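Long-range contacts in anthranilate-CoA ligase (Stigmatella aurantiaca, PDB 4WV3), which belongs to the AMP-binding enzyme family of the ANL clan, in which a large N-terminal part is joined to a smaller C-terminal domain: residues R107-I112 against L128-H133; I325-R330 against Y346-V351; V366-E371 against E391-G396. One frame throughout, in Å; residues are numbered along the deposited sequence.

Overall arrangement
Contact 1 stands apart: its centre is about 39 Å from that of contact 2 and 34 Å from that of contact 3, and it lies across the chain's centre from contact 2. It joins the start of strand 110-114 to the loop that leads into strand 133-137, its neighbour in a parallel sheet. Contacts 2 and 3 are close companions, their centres about 9 Å apart, because strands 347-351 and 364-369 are antiparallel neighbours in one sheet; Lys349 O and Leu367 N, 2.9 Å apart, probably form a hydrogen bond between them. Both reach the pocket of 5'-O-[(S)-[(2-aminobenzoyl)oxy](hydroxy)phosphoryl]adenosine: the side chains of Ile325 in contact 2 and Thr395 in contact 3 each come within about 4 Å of it.

Contact 1 (R107-I112 against L128-H133)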
loop_
_atom_site.group_PDB
_atom_site.type_symbol
_atom_site.label_atom_id
_atom_site.label_comp_id
_atom_site.label_asym_id
_atom_site.label_seq_id
_atom_site.Cartn_x
_atom_site.Cartn_y
_atom_site.Cartn_z
ATOM N N ARG A 107 -0.023 -23.212 -1.733
ATOM C CA ARG A 107 0.294 -24.417 -2.503
ATOM C C ARG A 107 0.855 -24.112 -3.890
ATOM O O ARG A 107 0.509 -24.777 -4.866
ATOM C CB ARG A 107 -0.936 -25.323 -2.634
ATOM C CG ARG A 107 -1.595 -25.689 -1.316
ATOM C CD ARG A 107 -2.678 -26.742 -1.512
ATOM N NE ARG A 107 -2.143 -28.101 -1.468
ATOM C CZ ARG A 107 -1.779 -28.802 -2.538
ATOM N NH1 ARG A 107 -1.891 -28.276 -3.750
ATOM N NH2 ARG A 107 -1.304 -30.032 -2.393
ATOM N N ALA A 108 1.719 -23.105 -3.970
ATOM C CA ALA A 108 2.282 -22.673 -5.246
ATOM C C ALA A 108 3.117 -23.764 -5.910
ATOM O O ALA A 108 4.115 -24.220 -5.355
ATOM C CB ALA A 108 3.111 -21.412 -5.055
ATOM N N ARG A 109 2.699 -24.179 -7.102
ATOM C CA ARG A 109 3.447 -25.163 -7.875
ATOM C C ARG A 109 4.593 -24.501 -8.631
ATOM O O ARG A 109 5.642 -25.109 -8.848
ATOM C CB ARG A 109 2.532 -25.884 -8.865
ATOM C CG ARG A 109 1.568 -26.877 -8.238
ATOM C CD ARG A 109 0.789 -27.640 -9.305
ATOM N NE ARG A 109 1.662 -28.412 -10.188
ATOM C CZ ARG A 109 2.026 -28.031 -11.409
ATOM N NH1 ARG A 109 1.590 -26.880 -11.907
ATOM N NH2 ARG A 109 2.827 -28.799 -12.134
ATOM N N VAL A 110 4.381 -23.252 -9.035
ATOM C CA VAL A 110 5.378 -22.513 -9.799
ATOM C C VAL A 110 5.710 -21.188 -9.119
ATOM O O VAL A 110 4.817 -20.475 -8.660
ATOM C CB VAL A 110 4.891 -22.245 -11.240
ATOM C CG1 VAL A 110 5.934 -21.466 -12.024
ATOM C CG2 VAL A 110 4.563 -23.553 -11.943
ATOM N N LEU A 111 6.999 -20.869 -9.045
ATOM C CA LEU A 111 7.443 -19.598 -8.485
ATOM C C LEU A 111 8.256 -18.797 -9.494
ATOM O O LEU A 111 9.214 -19.304 -10.077
ATOM C CB LEU A 111 8.276 -19.818 -7.221
ATOM C CG LEU A 111 8.936 -18.554 -6.658
ATOM C CD1 LEU A 111 7.889 -17.589 -6.121
ATOM C CD2 LEU A 111 9.964 -18.890 -5.588
ATOM N N ILE A 112 7.865 -17.544 -9.699
ATOM C CA ILE A 112 8.639 -16.624 -10.523
ATOM C C ILE A 112 9.399 -15.670 -9.609
ATOM O O ILE A 112 8.804 -14.809 -8.963
ATOM C CB ILE A 112 7.740 -15.828 -11.480
ATOM C CG1 ILE A 112 6.922 -16.780 -12.355
ATOM C CG2 ILE A 112 8.576 -14.895 -12.339
ATOM C CD1 ILE A 112 5.962 -16.082 -13.288
ATOM N N LEU A 128 8.972 -27.295 0.751
ATOM C CA LEU A 128 7.900 -26.945 -0.173
ATOM C C LEU A 128 7.635 -28.090 -1.143
ATOM O O LEU A 128 8.147 -28.092 -2.262
ATOM C CB LEU A 128 8.254 -25.672 -0.939
ATOM C CG LEU A 128 8.518 -24.444 -0.065
ATOM C CD1 LEU A 128 8.965 -23.267 -0.912
ATOM C CD2 LEU A 128 7.279 -24.090 0.745
ATOM N N PRO A 129 6.826 -29.069 -0.712
ATOM C CA PRO A 129 6.559 -30.292 -1.476
ATOM C C PRO A 129 5.768 -30.040 -2.756
ATOM O O PRO A 129 5.851 -30.838 -3.689
ATOM C CB PRO A 129 5.730 -31.136 -0.502
ATOM C CG PRO A 129 5.077 -30.142 0.393
ATOM C CD PRO A 129 6.080 -29.039 0.559
ATOM N N MET A 130 5.014 -28.948 -2.799
ATOM C CA MET A 130 4.194 -28.642 -3.966
ATOM C C MET A 130 4.946 -27.830 -5.016
ATOM O O MET A 130 4.602 -27.861 -6.198
ATOM C CB MET A 130 2.912 -27.913 -3.553
ATOM C CG MET A 130 1.933 -28.775 -2.773
ATOM S SD MET A 130 1.484 -30.283 -3.655
ATOM C CE MET A 130 0.876 -29.609 -5.201
ATOM N N LEU A 131 5.972 -27.104 -4.582
ATOM C CA LEU A 131 6.754 -26.273 -5.492
ATOM C C LEU A 131 7.579 -27.131 -6.447
ATOM O O LEU A 131 8.534 -27.788 -6.035
ATOM C CB LEU A 131 7.664 -25.324 -4.708
ATOM C CG LEU A 131 8.408 -24.269 -5.530
ATOM C CD1 LEU A 131 7.435 -23.458 -6.375
ATOM C CD2 LEU A 131 9.222 -23.356 -4.627
ATOM N N GLU A 132 7.203 -27.123 -7.723
ATOM C CA GLU A 132 7.883 -27.939 -8.725
ATOM C C GLU A 132 8.838 -27.135 -9.602
ATOM O O GLU A 132 9.986 -27.532 -9.808
ATOM C CB GLU A 132 6.868 -28.671 -9.609
ATOM C CG GLU A 132 6.018 -29.695 -8.877
ATOM C CD GLU A 132 5.321 -30.650 -9.828
ATOM O OE1 GLU A 132 5.954 -31.069 -10.820
ATOM O OE2 GLU A 132 4.140 -30.977 -9.587
ATOM N N HIS A 133 8.364 -26.007 -10.120
ATOM C CA HIS A 133 9.147 -25.221 -11.066
ATOM C C HIS A 133 9.461 -23.819 -10.555
ATOM O O HIS A 133 8.566 -23.072 -10.162
ATOM C CB HIS A 133 8.425 -25.134 -12.412
ATOM C CG HIS A 133 8.070 -26.467 -12.992
ATOM N ND1 HIS A 133 6.773 -26.932 -13.051
ATOM C CD2 HIS A 133 8.843 -27.438 -13.534
ATOM C CE1 HIS A 133 6.762 -28.130 -13.608
ATOM N NE2 HIS A 133 8.005 -28.461 -13.910
#
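The Arg107 guanidinium has Met130 CG over one face, while Met130 SD comes to 3.1 Å from Arg107 NH2; the thioether, bent at chi2 and chi3, supplies a pliant apolar surface for a cation at the protein's exterior. The His133 imidazole carries Glu132 CB over one face, and at its edge lie Val110 CG2 and Arg109 NH2. The Arg109 guanidinium in turn meets Glu132 OE2 at its edge, a long salt bridge with NH2 at 3.6 Å and the two planes 84° apart. Arg109 NH2 is also held by the carbonyl of Leu55. Beneath these side chains runs the start of a parallel strand pair, the two strands of a beta-alpha-beta crossover through helix 118-122. Arg107, with positive phi, is the C-prime residue of the Schellman motif closing helix 96-105, and it turns the chain into strand 110-114. Arg109 O then grips two donors, Glu132 N at 2.8 Å, on a lone pair, and His133 N at 3.1 Å, nearly along the C=O axis. Leu111 N answers to His133 O at 2.9 Å. On the buried side, the branched end of Leu131 reaches in, its CD1 lying 3.8 Å from Leu111 CB; Leu111 itself packs on Leu103 of helix 96-105.

Contact 2 (I325-R330 against Y346-V351); sequences IFISNR and YELKLV
Tyr346 and Leu348 carry one side of this buried contact, Phe326 and Ile327 the other, and no direct hydrogen bond joins the two segments. The close part is apolar. Tyr346 directs its CB toward 325-330, and the CD2 corner of its ring settles against the Phe326 backbone and side chain, 3.6 Å from Phe326 CB. Phe326 CG stands between its own backbone N and carbonyl carbon (chi1 50°), so that the ring turns away from Tyr346 and offers an edge to Leu348 CD1, at 4.4 Å from Phe326 CD1; its further packing is on Leu368 and Thr395. Ile327 crosses Leu348 obliquely, with both CG1 and CD1 of Ile327 3.6 Å from Leu348 CD2. Two consecutive side chains can serve this surface because Phe326 and Ile327 together face Ile317 in a classic beta bulge, where the strand turns a corner. Beyond that corner the segments part: Ser328 and Asn329 turn to other partners, Ser328 OG bonding to Asn329 O at 2.8 Å and Asn329 to Asp315 and Ser338. On the solvent side Glu347 points away, its charge at the surface, as befits the outward residue of a strand whose inner one is leucine. The polar link is a water, 2.9 Å from Ile325 O, to which it donates, and 2.8 Å from Tyr346 OH, which also bonds Thr372. Ile325 itself points away from Tyr346 and borders the bound 5'-O-[(S)-[(2-aminobenzoyl)oxy](hydroxy)phosphoryl]adenosine, so this water satisfies a buried carbonyl and ties the pocket residue's backbone to the tyrosine.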
loop_
_atom_site.group_PDB
_atom_site.type_symbol
_atom_site.label_atom_id
_atom_site.label_comp_id
_atom_site.label_asym_id
_atom_site.label_seq_id
_atom_site.Cartn_x
_atom_site.Cartn_y
_atom_site.Cartn_z
ATOM N N ILE A 325 -8.452 2.584 -2.045
ATOM C CA ILE A 325 -8.992 3.669 -1.226
ATOM C C ILE A 325 -10.520 3.736 -1.189
ATOM O O ILE A 325 -11.182 3.634 -2.221
ATOM C CB ILE A 325 -8.417 5.031 -1.682
ATOM C CG1 ILE A 325 -6.892 5.031 -1.542
ATOM C CG2 ILE A 325 -9.024 6.172 -0.886
ATOM C CD1 ILE A 325 -6.243 6.358 -1.867
ATOM N N PHE A 326 -11.070 3.909 0.013
ATOM C CA PHE A 326 -12.516 4.019 0.198
ATOM C C PHE A 326 -12.939 5.364 0.801
ATOM O O PHE A 326 -14.114 5.731 0.752
ATOM C CB PHE A 326 -13.058 2.847 1.027
ATOM C CG PHE A 326 -12.308 2.602 2.308
ATOM C CD1 PHE A 326 -12.759 3.134 3.503
ATOM C CD2 PHE A 326 -11.158 1.827 2.316
ATOM C CE1 PHE A 326 -12.073 2.908 4.682
ATOM C CE2 PHE A 326 -10.467 1.598 3.492
ATOM C CZ PHE A 326 -10.926 2.139 4.676
ATOM N N ILE A 327 -11.981 6.085 1.378
ATOM C CA ILE A 327 -12.198 7.463 1.814
ATOM C C ILE A 327 -11.033 8.308 1.324
ATOM O O ILE A 327 -9.884 8.040 1.674
ATOM C CB ILE A 327 -12.248 7.595 3.348
ATOM C CG1 ILE A 327 -13.127 6.512 3.971
ATOM C CG2 ILE A 327 -12.730 8.983 3.748
ATOM C CD1 ILE A 327 -13.070 6.487 5.484
ATOM N N SER A 328 -11.318 9.330 0.524
ATOM C CA SER A 328 -10.249 10.120 -0.077
ATOM C C SER A 328 -10.558 11.606 -0.187
ATOM O O SER A 328 -11.714 12.023 -0.118
ATOM C CB SER A 328 -9.908 9.579 -1.466
ATOM O OG SER A 328 -8.891 10.355 -2.077
ATOM N N ASN A 329 -9.502 12.397 -0.352
ATOM C CA ASN A 329 -9.638 13.796 -0.720
ATOM C C ASN A 329 -9.776 13.899 -2.233
ATOM O O ASN A 329 -9.644 12.902 -2.942
ATOM C CB ASN A 329 -8.429 14.604 -0.245
ATOM C CG ASN A 329 -8.358 14.717 1.264
ATOM O OD1 ASN A 329 -8.921 15.638 1.857
ATOM N ND2 ASN A 329 -7.660 13.781 1.896
ATOM N N ARG A 330 -10.041 15.103 -2.725
ATOM C CA ARG A 330 -10.252 15.315 -4.151
ATOM C C ARG A 330 -9.517 16.565 -4.609
ATOM O O ARG A 330 -9.296 17.473 -3.810
ATOM C CB ARG A 330 -11.749 15.443 -4.446
ATOM C CG ARG A 330 -12.515 14.145 -4.289
ATOM C CD ARG A 330 -13.958 14.396 -3.897
ATOM N NE ARG A 330 -14.673 13.149 -3.639
ATOM C CZ ARG A 330 -14.594 12.464 -2.502
ATOM N NH1 ARG A 330 -13.826 12.902 -1.514
ATOM N NH2 ARG A 330 -15.280 11.338 -2.353
ATOM N N TYR A 346 -18.897 3.550 -2.158
ATOM C CA TYR A 346 -18.510 3.004 -0.865
ATOM C C TYR A 346 -19.331 3.663 0.235
ATOM O O TYR A 346 -19.443 4.889 0.292
ATOM C CB TYR A 346 -17.019 3.235 -0.614
ATOM C CG TYR A 346 -16.109 2.449 -1.533
ATOM C CD1 TYR A 346 -16.394 1.131 -1.866
ATOM C CD2 TYR A 346 -14.970 3.028 -2.071
ATOM C CE1 TYR A 346 -15.563 0.411 -2.706
ATOM C CE2 TYR A 346 -14.134 2.317 -2.910
ATOM C CZ TYR A 346 -14.435 1.010 -3.225
ATOM O OH TYR A 346 -13.605 0.301 -4.063
ATOM N N GLU A 347 -19.906 2.844 1.107
ATOM C CA GLU A 347 -20.750 3.343 2.185
ATOM C C GLU A 347 -20.057 3.170 3.535
ATOM O O GLU A 347 -19.553 2.093 3.855
ATOM C CB GLU A 347 -22.099 2.626 2.167
ATOM C CG GLU A 347 -23.145 3.230 3.081
ATOM C CD GLU A 347 -24.507 2.596 2.890
ATOM O OE1 GLU A 347 -24.748 2.008 1.812
ATOM O OE2 GLU A 347 -25.335 2.678 3.820
ATOM N N LEU A 348 -20.035 4.239 4.324
ATOM C CA LEU A 348 -19.299 4.256 5.586
ATOM C C LEU A 348 -20.217 4.234 6.803
ATOM O O LEU A 348 -21.397 4.571 6.711
ATOM C CB LEU A 348 -18.408 5.496 5.660
ATOM C CG LEU A 348 -16.984 5.457 5.104
ATOM C CD1 LEU A 348 -16.857 4.549 3.891
ATOM C CD2 LEU A 348 -16.581 6.873 4.747
ATOM N N LYS A 349 -19.671 3.829 7.920
ATOM C CA LYS A 349 -20.380 3.742 9.183
ATOM C C LYS A 349 -19.393 3.829 10.353
ATOM O O LYS A 349 -18.385 3.235 10.298
ATOM C CB LYS A 349 -21.145 2.437 9.212
ATOM C CG LYS A 349 -22.323 2.424 10.133
ATOM C CD LYS A 349 -23.332 1.396 9.741
ATOM C CE LYS A 349 -22.850 0.032 10.068
ATOM N NZ LYS A 349 -23.990 -0.856 10.255
ATOM N N LEU A 350 -19.675 4.627 11.372
ATOM C CA LEU A 350 -18.851 4.646 12.577
ATOM C C LEU A 350 -19.631 4.127 13.781
ATOM O O LEU A 350 -20.647 4.701 14.168
ATOM C CB LEU A 350 -18.326 6.055 12.853
ATOM C CG LEU A 350 -17.356 6.629 11.821
ATOM C CD1 LEU A 350 -16.881 8.010 12.243
ATOM C CD2 LEU A 350 -16.176 5.694 11.612
ATOM N N VAL A 351 -19.144 3.042 14.371
ATOM C CA VAL A 351 -19.848 2.397 15.473
ATOM C C VAL A 351 -18.977 2.265 16.717
ATOM O O VAL A 351 -17.748 2.271 16.631
ATOM C CB VAL A 351 -20.352 0.998 15.069
ATOM C CG1 VAL A 351 -21.391 1.107 13.964
ATOM C CG2 VAL A 351 -19.188 0.122 14.628
HETATM O O HOH W 1 -11.048 1.363 -3.980
#

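Contact 3 (V366-E371 against E391-G396); sequences VLLRSE and EWLATG
Strands 366-369 and 392-396 run antiparallel, their axes 4.1 Å apart at 140°, with Leu368 and Leu393 as a hydrogen-bonded pair: Leu368 N to Leu393 O at 2.7 Å and Leu393 N to Leu368 O at 2.5 Å, each on a carbonyl lone pair. The two leucines lie side by side, CG of each anti to its backbone N, and their CD2 atoms meet at 4.0 Å on the face that also receives Phe326. The other face holds the non-hydrogen-bonded pair Leu367 and Ala394; Leu367 CD2 comes 4.0 Å from CB of the small Ala394, while Leu367 CB touches Trp392 CE3 at 3.7 Å. Arg369 suits the partly exposed end of the strand: its CB sits over the six-membered ring of Trp392 in a CH-pi contact, 3.9 Å from the centroid. The indole also takes a cation-pi contact from Lys349. With CG anti to the backbone N (chi1 -174°) and the chain extended as far as NE, the guanidinium is carried on to Glu391, where Arg369 NH2 reaches OE2 at 2.7 Å, a salt bridge whose hydrogen bond is weak, the planes standing 84° apart. At the far end a water joins Val366 O to Gly396 N, and Thr395, its OG1 bonded to Asp397, adjoins the bound ligand. Charge thus gathers at the exposed end, probably partly balanced by pairing, whereas the core relies on leucine packing and backbone bonds.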
loop_
_atom_site.group_PDB
_atom_site.type_symbol
_atom_site.label_atom_id
_atom_site.label_comp_id
_atom_site.label_asym_id
_atom_site.label_seq_id
_atom_site.Cartn_x
_atom_site.Cartn_y
_atom_site.Cartn_z
ATOM N N VAL A 366 -14.526 1.921 12.227
ATOM C CA VAL A 366 -14.876 2.067 10.818
ATOM C C VAL A 366 -15.470 0.796 10.222
ATOM O O VAL A 366 -14.836 -0.258 10.222
ATOM C CB VAL A 366 -13.657 2.485 9.977
ATOM C CG1 VAL A 366 -13.996 2.449 8.495
ATOM C CG2 VAL A 366 -13.190 3.863 10.385
ATOM N N LEU A 367 -16.693 0.908 9.715
ATOM C CA LEU A 367 -17.316 -0.174 8.965
ATOM C C LEU A 367 -17.512 0.248 7.513
ATOM O O LEU A 367 -18.157 1.257 7.228
ATOM C CB LEU A 367 -18.648 -0.583 9.595
ATOM C CG LEU A 367 -18.549 -1.438 10.860
ATOM C CD1 LEU A 367 -19.929 -1.740 11.422
ATOM C CD2 LEU A 367 -17.793 -2.726 10.570
ATOM N N LEU A 368 -16.939 -0.528 6.600
ATOM C CA LEU A 368 -16.972 -0.198 5.182
ATOM C C LEU A 368 -17.913 -1.110 4.402
ATOM O O LEU A 368 -17.880 -2.331 4.553
ATOM C CB LEU A 368 -15.563 -0.275 4.591
ATOM C CG LEU A 368 -15.445 -0.207 3.067
ATOM C CD1 LEU A 368 -15.960 1.125 2.540
ATOM C CD2 LEU A 368 -14.007 -0.445 2.636
ATOM N N ARG A 369 -18.752 -0.503 3.570
ATOM C CA ARG A 369 -19.641 -1.250 2.691
ATOM C C ARG A 369 -19.145 -1.116 1.256
ATOM O O ARG A 369 -19.144 -0.022 0.692
ATOM C CB ARG A 369 -21.070 -0.728 2.821
ATOM C CG ARG A 369 -22.110 -1.524 2.057
ATOM C CD ARG A 369 -23.506 -1.068 2.442
ATOM N NE ARG A 369 -24.548 -1.852 1.788
ATOM C CZ ARG A 369 -25.840 -1.774 2.093
ATOM N NH1 ARG A 369 -26.247 -0.948 3.048
ATOM N NH2 ARG A 369 -26.722 -2.523 1.447
ATOM N N SER A 370 -18.719 -2.231 0.672
ATOM C CA SER A 370 -18.043 -2.203 -0.620
ATOM C C SER A 370 -18.332 -3.428 -1.479
ATOM O O SER A 370 -18.564 -4.521 -0.963
ATOM C CB SER A 370 -16.533 -2.082 -0.407
ATOM O OG SER A 370 -15.819 -2.456 -1.572
ATOM N N GLU A 371 -18.308 -3.239 -2.795
ATOM C CA GLU A 371 -18.420 -4.353 -3.726
ATOM C C GLU A 371 -17.039 -4.816 -4.174
ATOM O O GLU A 371 -16.910 -5.761 -4.950
ATOM C CB GLU A 371 -19.268 -3.968 -4.938
ATOM C CG GLU A 371 -20.752 -3.846 -4.641
ATOM C CD GLU A 371 -21.582 -3.630 -5.891
ATOM O OE1 GLU A 371 -21.070 -3.020 -6.854
ATOM O OE2 GLU A 371 -22.748 -4.076 -5.911
ATOM N N GLU A 391 -22.281 -7.260 4.947
ATOM C CA GLU A 391 -22.080 -6.189 3.976
ATOM C C GLU A 391 -21.092 -5.149 4.485
ATOM O O GLU A 391 -20.693 -4.248 3.747
ATOM C CB GLU A 391 -23.404 -5.504 3.633
ATOM C CG GLU A 391 -24.330 -6.319 2.750
ATOM C CD GLU A 391 -25.436 -5.475 2.146
ATOM O OE1 GLU A 391 -26.570 -5.514 2.667
ATOM O OE2 GLU A 391 -25.168 -4.771 1.149
ATOM N N TRP A 392 -20.704 -5.273 5.751
ATOM C CA TRP A 392 -19.809 -4.302 6.368
ATOM C C TRP A 392 -18.418 -4.870 6.635
ATOM O O TRP A 392 -18.274 -5.988 7.130
ATOM C CB TRP A 392 -20.421 -3.753 7.657
ATOM C CG TRP A 392 -21.679 -2.985 7.420
ATOM C CD1 TRP A 392 -22.956 -3.433 7.583
ATOM C CD2 TRP A 392 -21.784 -1.632 6.959
ATOM N NE1 TRP A 392 -23.851 -2.441 7.259
ATOM C CE2 TRP A 392 -23.156 -1.326 6.873
ATOM C CE3 TRP A 392 -20.850 -0.651 6.615
ATOM C CZ2 TRP A 392 -23.618 -0.078 6.458
ATOM C CZ3 TRP A 392 -21.309 0.587 6.203
ATOM C CH2 TRP A 392 -22.680 0.862 6.127
ATOM N N LEU A 393 -17.402 -4.082 6.302
ATOM C CA LEU A 393 -16.014 -4.490 6.480
ATOM C C LEU A 393 -15.356 -3.716 7.617
ATOM O O LEU A 393 -15.298 -2.487 7.590
ATOM C CB LEU A 393 -15.231 -4.268 5.185
ATOM C CG LEU A 393 -13.728 -4.545 5.238
ATOM C CD1 LEU A 393 -13.470 -6.017 5.496
ATOM C CD2 LEU A 393 -13.050 -4.096 3.953
ATOM N N ALA A 394 -14.861 -4.441 8.616
ATOM C CA ALA A 394 -14.141 -3.824 9.722
ATOM C C ALA A 394 -12.667 -3.673 9.369
ATOM O O ALA A 394 -11.980 -4.661 9.113
ATOM C CB ALA A 394 -14.304 -4.650 10.986
ATOM N N THR A 395 -12.184 -2.435 9.351
ATOM C CA THR A 395 -10.802 -2.160 8.969
ATOM C C THR A 395 -9.870 -2.127 10.176
ATOM O O THR A 395 -8.648 -2.183 10.026
ATOM C CB THR A 395 -10.678 -0.827 8.206
ATOM O OG1 THR A 395 -11.127 0.249 9.040
ATOM C CG2 THR A 395 -11.511 -0.862 6.934
ATOM N N GLY A 396 -10.451 -2.036 11.368
ATOM C CA GLY A 396 -9.677 -1.961 12.593
ATOM C C GLY A 396 -9.166 -0.557 12.857
ATOM O O GLY A 396 -8.174 -0.367 13.560
HETATM O O HOH W 2 -13.203 -1.431 12.460
#